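Local coordinates for ribonucleoside-diphosphate reductase subunit beta (Clostridium botulinum, PDB 6ZJK), which forms the diiron R2 subunit of a ribonucleotide reductase, the enzyme that converts ribonucleoside diphosphates to deoxyribonucleotides, probably supplying the radical-generating metal site, at residues Q136-I147 with I230-H241. Sequence-based numbering, arbitrary orientation.
With FE (Fe (III) ion), chain G; FE (Fe (III) ion), chain H.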
loop_
_atom_site.group_PDB
_atom_site.type_symbol
_atom_site.label_atom_id
_atom_site.label_comp_id
_atom_site.label_asym_id
_atom_site.label_seq_id
_atom_site.Cartn_x
_atom_site.Cartn_y
_atom_site.Cartn_z
ATOM N N GLN A 136 1.550 0.942 6.063
ATOM C CA GLN A 136 1.923 1.072 7.476
ATOM C C GLN A 136 1.980 -0.275 8.176
ATOM O O GLN A 136 2.812 -0.465 9.072
ATOM C CB GLN A 136 0.942 1.991 8.234
ATOM C CG GLN A 136 1.055 3.459 7.824
ATOM C CD GLN A 136 0.141 4.410 8.553
ATOM O OE1 GLN A 136 -0.755 4.001 9.312
ATOM N NE2 GLN A 136 0.371 5.710 8.340
ATOM N N GLU A 137 1.145 -1.205 7.793
ATOM C CA GLU A 137 1.148 -2.516 8.351
ATOM C C GLU A 137 2.438 -3.272 7.926
ATOM O O GLU A 137 2.985 -3.989 8.702
ATOM C CB GLU A 137 -0.084 -3.307 7.978
ATOM C CG GLU A 137 -1.460 -2.775 8.351
ATOM C CD GLU A 137 -1.719 -2.375 9.794
ATOM O OE1 GLU A 137 -0.839 -2.092 10.527
ATOM O OE2 GLU A 137 -2.865 -2.293 10.193
ATOM N N GLU A 138 2.882 -3.087 6.689
ATOM C CA GLU A 138 4.155 -3.663 6.263
ATOM C C GLU A 138 5.312 -3.119 7.092
ATOM O O GLU A 138 6.253 -3.858 7.426
ATOM C CB GLU A 138 4.401 -3.417 4.774
ATOM C CG GLU A 138 3.396 -4.068 3.827
ATOM C CD GLU A 138 3.618 -5.557 3.633
ATOM O OE1 GLU A 138 4.520 -6.136 4.280
ATOM O OE2 GLU A 138 2.895 -6.158 2.808
ATOM N N ILE A 139 5.273 -1.827 7.419
ATOM C CA ILE A 139 6.327 -1.250 8.252
ATOM C C ILE A 139 6.298 -1.833 9.669
ATOM O O ILE A 139 7.354 -2.062 10.283
ATOM C CB ILE A 139 6.230 0.282 8.227
ATOM C CG1 ILE A 139 6.614 0.774 6.821
ATOM C CG2 ILE A 139 7.128 0.927 9.272
ATOM C CD1 ILE A 139 6.847 2.263 6.754
ATOM N N HIS A 140 5.130 -2.167 10.146
ATOM C CA HIS A 140 4.962 -2.712 11.479
ATOM C C HIS A 140 5.584 -4.080 11.536
ATOM O O HIS A 140 6.342 -4.364 12.375
ATOM C CB HIS A 140 3.497 -2.749 11.907
ATOM C CG HIS A 140 2.898 -1.394 12.125
ATOM N ND1 HIS A 140 1.544 -1.172 12.208
ATOM C CD2 HIS A 140 3.480 -0.188 12.207
ATOM C CE1 HIS A 140 1.344 0.113 12.343
ATOM N NE2 HIS A 140 2.496 0.728 12.348
ATOM N N ALA A 141 5.250 -4.880 10.577
ATOM C CA ALA A 141 5.770 -6.238 10.511
ATOM C C ALA A 141 7.287 -6.244 10.413
ATOM O O ALA A 141 7.957 -7.096 11.019
ATOM C CB ALA A 141 5.136 -6.984 9.336
ATOM N N GLN A 142 7.885 -5.303 9.715
ATOM C CA GLN A 142 9.317 -5.221 9.563
ATOM C C GLN A 142 10.017 -4.793 10.798
ATOM O O GLN A 142 11.105 -5.195 11.049
ATOM C CB GLN A 142 9.702 -4.260 8.457
ATOM C CG GLN A 142 11.146 -4.289 8.065
ATOM C CD GLN A 142 11.899 -3.172 8.616
ATOM O OE1 GLN A 142 11.400 -2.117 8.773
ATOM N NE2 GLN A 142 13.101 -3.396 8.908
ATOM N N SER A 143 9.382 -3.915 11.534
ATOM C CA SER A 143 9.829 -3.486 12.855
ATOM C C SER A 143 10.156 -4.677 13.747
ATOM O O SER A 143 10.986 -4.548 14.658
ATOM C CB SER A 143 8.780 -2.592 13.539
ATOM O OG SER A 143 7.669 -3.343 14.018
ATOM N N TYR A 144 9.370 -5.714 13.603
ATOM C CA TYR A 144 9.508 -6.890 14.422
ATOM C C TYR A 144 10.753 -7.655 13.986
ATOM O O TYR A 144 11.462 -8.120 14.794
ATOM C CB TYR A 144 8.265 -7.783 14.439
ATOM C CG TYR A 144 6.956 -7.070 14.775
ATOM C CD1 TYR A 144 6.916 -6.101 15.729
ATOM C CD2 TYR A 144 5.800 -7.358 14.119
ATOM C CE1 TYR A 144 5.758 -5.449 16.027
ATOM C CE2 TYR A 144 4.636 -6.712 14.419
ATOM C CZ TYR A 144 4.630 -5.760 15.367
ATOM O OH TYR A 144 3.504 -5.104 15.636
ATOM N N SER A 145 10.982 -7.774 12.696
ATOM C CA SER A 145 12.215 -8.378 12.196
ATOM C C SER A 145 13.438 -7.607 12.687
ATOM O O SER A 145 14.464 -8.207 13.034
ATOM C CB SER A 145 12.197 -8.450 10.665
ATOM O OG SER A 145 11.696 -9.704 10.213
ATOM N N TYR A 146 13.335 -6.297 12.687
ATOM C CA TYR A 146 14.394 -5.453 13.142
ATOM C C TYR A 146 14.689 -5.656 14.625
ATOM O O TYR A 146 15.808 -5.684 14.993
ATOM C CB TYR A 146 14.117 -4.003 12.863
ATOM C CG TYR A 146 15.027 -3.030 13.522
ATOM C CD1 TYR A 146 16.354 -3.052 13.314
ATOM C CD2 TYR A 146 14.552 -2.053 14.311
ATOM C CE1 TYR A 146 17.173 -2.155 13.893
ATOM C CE2 TYR A 146 15.367 -1.144 14.898
ATOM C CZ TYR A 146 16.682 -1.210 14.692
ATOM O OH TYR A 146 17.491 -0.311 15.264
ATOM N N ILE A 147 13.666 -5.731 15.460
ATOM C CA ILE A 147 13.874 -5.988 16.894
ATOM C C ILE A 147 14.587 -7.328 17.105
ATOM O O ILE A 147 15.597 -7.411 17.815
ATOM C CB ILE A 147 12.547 -5.931 17.671
ATOM C CG1 ILE A 147 12.021 -4.491 17.731
ATOM C CG2 ILE A 147 12.716 -6.522 19.095
ATOM C CD1 ILE A 147 10.582 -4.354 18.254
ATOM N N ILE A 230 9.528 1.834 19.857
ATOM C CA ILE A 230 8.957 1.336 18.607
ATOM C C ILE A 230 7.451 1.098 18.757
ATOM O O ILE A 230 6.668 1.480 17.878
ATOM C CB ILE A 230 9.694 0.065 18.142
ATOM C CG1 ILE A 230 11.099 0.424 17.663
ATOM C CG2 ILE A 230 8.943 -0.630 17.021
ATOM C CD1 ILE A 230 11.967 -0.801 17.249
ATOM N N PHE A 231 7.007 0.509 19.887
ATOM C CA PHE A 231 5.579 0.230 20.013
ATOM C C PHE A 231 4.745 1.502 20.174
ATOM O O PHE A 231 3.573 1.496 19.800
ATOM C CB PHE A 231 5.304 -0.779 21.149
ATOM C CG PHE A 231 5.468 -2.211 20.697
ATOM C CD1 PHE A 231 4.469 -2.823 19.938
ATOM C CD2 PHE A 231 6.656 -2.910 20.934
ATOM C CE1 PHE A 231 4.631 -4.132 19.448
ATOM C CE2 PHE A 231 6.832 -4.229 20.458
ATOM C CZ PHE A 231 5.820 -4.836 19.712
ATOM N N LYS A 232 5.310 2.595 20.702
ATOM C CA LYS A 232 4.579 3.861 20.713
ATOM C C LYS A 232 4.305 4.355 19.297
ATOM O O LYS A 232 3.245 4.939 19.031
ATOM C CB LYS A 232 5.344 4.926 21.497
ATOM C CG LYS A 232 5.400 4.690 23.004
ATOM C CD LYS A 232 6.298 5.728 23.647
ATOM C CE LYS A 232 6.419 5.522 25.134
ATOM N NZ LYS A 232 7.203 6.609 25.795
ATOM N N TYR A 233 5.257 4.157 18.374
ATOM C CA TYR A 233 5.013 4.583 17.000
ATOM C C TYR A 233 3.926 3.741 16.349
ATOM O O TYR A 233 3.055 4.270 15.639
ATOM C CB TYR A 233 6.311 4.520 16.184
ATOM C CG TYR A 233 7.204 5.712 16.394
ATOM C CD1 TYR A 233 7.004 6.890 15.663
ATOM C CD2 TYR A 233 8.231 5.679 17.321
ATOM C CE1 TYR A 233 7.815 7.991 15.850
ATOM C CE2 TYR A 233 9.059 6.774 17.512
ATOM C CZ TYR A 233 8.850 7.926 16.766
ATOM O OH TYR A 233 9.664 9.023 16.957
ATOM N N ILE A 234 3.924 2.479 16.653
ATOM C CA ILE A 234 2.934 1.600 16.122
ATOM C C ILE A 234 1.567 1.974 16.689
ATOM O O ILE A 234 0.623 1.942 16.007
ATOM C CB ILE A 234 3.230 0.160 16.466
ATOM C CG1 ILE A 234 4.588 -0.277 15.908
ATOM C CG2 ILE A 234 2.193 -0.759 15.923
ATOM C CD1 ILE A 234 4.780 -1.752 15.957
ATOM N N ASN A 235 1.523 2.290 17.972
ATOM C CA ASN A 235 0.312 2.682 18.682
ATOM C C ASN A 235 -0.248 3.929 17.983
ATOM O O ASN A 235 -1.338 3.929 17.648
ATOM C CB ASN A 235 0.635 2.967 20.136
ATOM C CG ASN A 235 -0.575 2.902 21.061
ATOM O OD1 ASN A 235 -1.703 2.972 20.661
ATOM N ND2 ASN A 235 -0.287 2.741 22.306
ATOM N N ARG A 236 0.567 4.937 17.769
ATOM C CA ARG A 236 0.180 6.107 17.041
ATOM C C ARG A 236 -0.506 5.794 15.697
ATOM O O ARG A 236 -1.591 6.234 15.478
ATOM C CB ARG A 236 1.324 7.026 16.876
ATOM C CG ARG A 236 0.943 8.342 16.274
ATOM C CD ARG A 236 2.087 9.286 16.236
ATOM N NE ARG A 236 3.087 8.945 15.252
ATOM C CZ ARG A 236 4.137 9.685 15.007
ATOM N NH1 ARG A 236 4.301 10.777 15.636
ATOM N NH2 ARG A 236 5.017 9.344 14.132
ATOM N N ASP A 237 0.071 4.950 14.870
ATOM C CA ASP A 237 -0.541 4.574 13.653
ATOM C C ASP A 237 -1.852 3.861 13.941
ATOM O O ASP A 237 -2.795 4.095 13.313
ATOM C CB ASP A 237 0.328 3.627 12.801
ATOM C CG ASP A 237 1.561 4.278 12.178
ATOM O OD1 ASP A 237 1.752 5.461 12.147
ATOM O OD2 ASP A 237 2.391 3.534 11.729
ATOM N N GLU A 238 -1.913 2.987 14.922
ATOM C CA GLU A 238 -3.115 2.265 15.226
ATOM C C GLU A 238 -4.333 3.141 15.544
ATOM O O GLU A 238 -5.389 2.820 15.225
ATOM C CB GLU A 238 -2.861 1.259 16.331
ATOM C CG GLU A 238 -3.880 0.191 16.446
ATOM C CD GLU A 238 -3.714 -0.898 15.417
ATOM O OE1 GLU A 238 -2.894 -1.795 15.528
ATOM O OE2 GLU A 238 -4.352 -0.843 14.421
ATOM N N VAL A 239 -4.131 4.247 16.192
ATOM C CA VAL A 239 -5.189 5.168 16.466
ATOM C C VAL A 239 -5.868 5.640 15.197
ATOM O O VAL A 239 -7.033 5.635 15.134
ATOM C CB VAL A 239 -4.697 6.350 17.255
ATOM C CG1 VAL A 239 -5.762 7.398 17.292
ATOM C CG2 VAL A 239 -4.394 5.889 18.645
ATOM N N THR A 240 -5.093 5.956 14.175
ATOM C CA THR A 240 -5.581 6.368 12.895
ATOM C C THR A 240 -6.290 5.253 12.198
ATOM O O THR A 240 -7.235 5.481 11.553
ATOM C CB THR A 240 -4.493 7.002 12.025
ATOM O OG1 THR A 240 -3.591 6.029 11.536
ATOM C CG2 THR A 240 -3.739 7.950 12.776
ATOM N N HIS A 241 -5.877 4.020 12.391
ATOM C CA HIS A 241 -6.555 2.906 11.735
ATOM C C HIS A 241 -7.921 2.661 12.358
ATOM O O HIS A 241 -8.812 2.223 11.734
ATOM C CB HIS A 241 -5.763 1.612 11.761
ATOM C CG HIS A 241 -4.411 1.682 11.117
ATOM N ND1 HIS A 241 -3.622 0.581 10.960
ATOM C CD2 HIS A 241 -3.727 2.709 10.582
ATOM C CE1 HIS A 241 -2.500 0.933 10.383
ATOM N NE2 HIS A 241 -2.526 2.224 10.170
HETATM FE FE FE G . -3.362 -1.472 12.160
HETATM FE FE FE H . -0.304 -2.590 12.601
HETATM O O HOH W 1 -0.733 7.018 10.968
HETATM O O HOH W 2 -1.598 -0.603 13.052
#
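The His140 ring lies between Ile234 and its own helix: CG2 of Ile234 sits over one face, 3.7 Å from the ring centroid and 5° off the normal, a CH-pi contact, while the backbone O of Gln136 lies over the opposite face. At the edge, His140 NE2 donates to Asp237 OD2 (2.9 Å); OD2 lies 18° out of the imidazole plane and uses its anti lone pair. Trp71 also donates to this OD2.

His241 resembles it in its NE2 bond, but backbone C of Asp237 lies near the rim of one face, with Glu137 OE2 and Gln136 OE1 at the edge. NE2 donates to Gln136 OE1 at 2.7 Å, nearly straight at 165° and in both the ring and the amide planes. The Gln136 chain runs straight past CG; its amide stacks on the Asp237 carboxylate, and water 1 links Gln136 NE2 to Asp237 OD1 and Thr240 OG1.

With each NE2 bonded, each ND1 faces iron: His140 ND1 binds one ion and His241 ND1 the other, both at 2.4 Å. Glu137, its chain folded back at CB-CG, bridges the pair, OE1 and OE2 each 2.2 Å from a different iron. Water 2 also bridges; Glu238, Glu204 and Asp107 complete the protein ligands.

Farther along the antiparallel helices, the Tyr144 and Phe231 rings tilt only slightly against each other and hardly overlap, centroids 5.9 Å apart. The Tyr144 hydroxyl is hydrogen-bonded to OD2 of Asp107, whose other oxygen binds the iron of His140.

As in other R2 diiron-carboxylate proteins, His140, Asp237 and Trp71 probably begin the radical-transfer pathway, and Tyr144, one turn after His140, is probably the radical tyrosine. Second-shell Asp237 and Gln136 fix the rotation of both imidazoles, and the Asp237 carboxylate would probably make His140 a stronger electron donor to its iron.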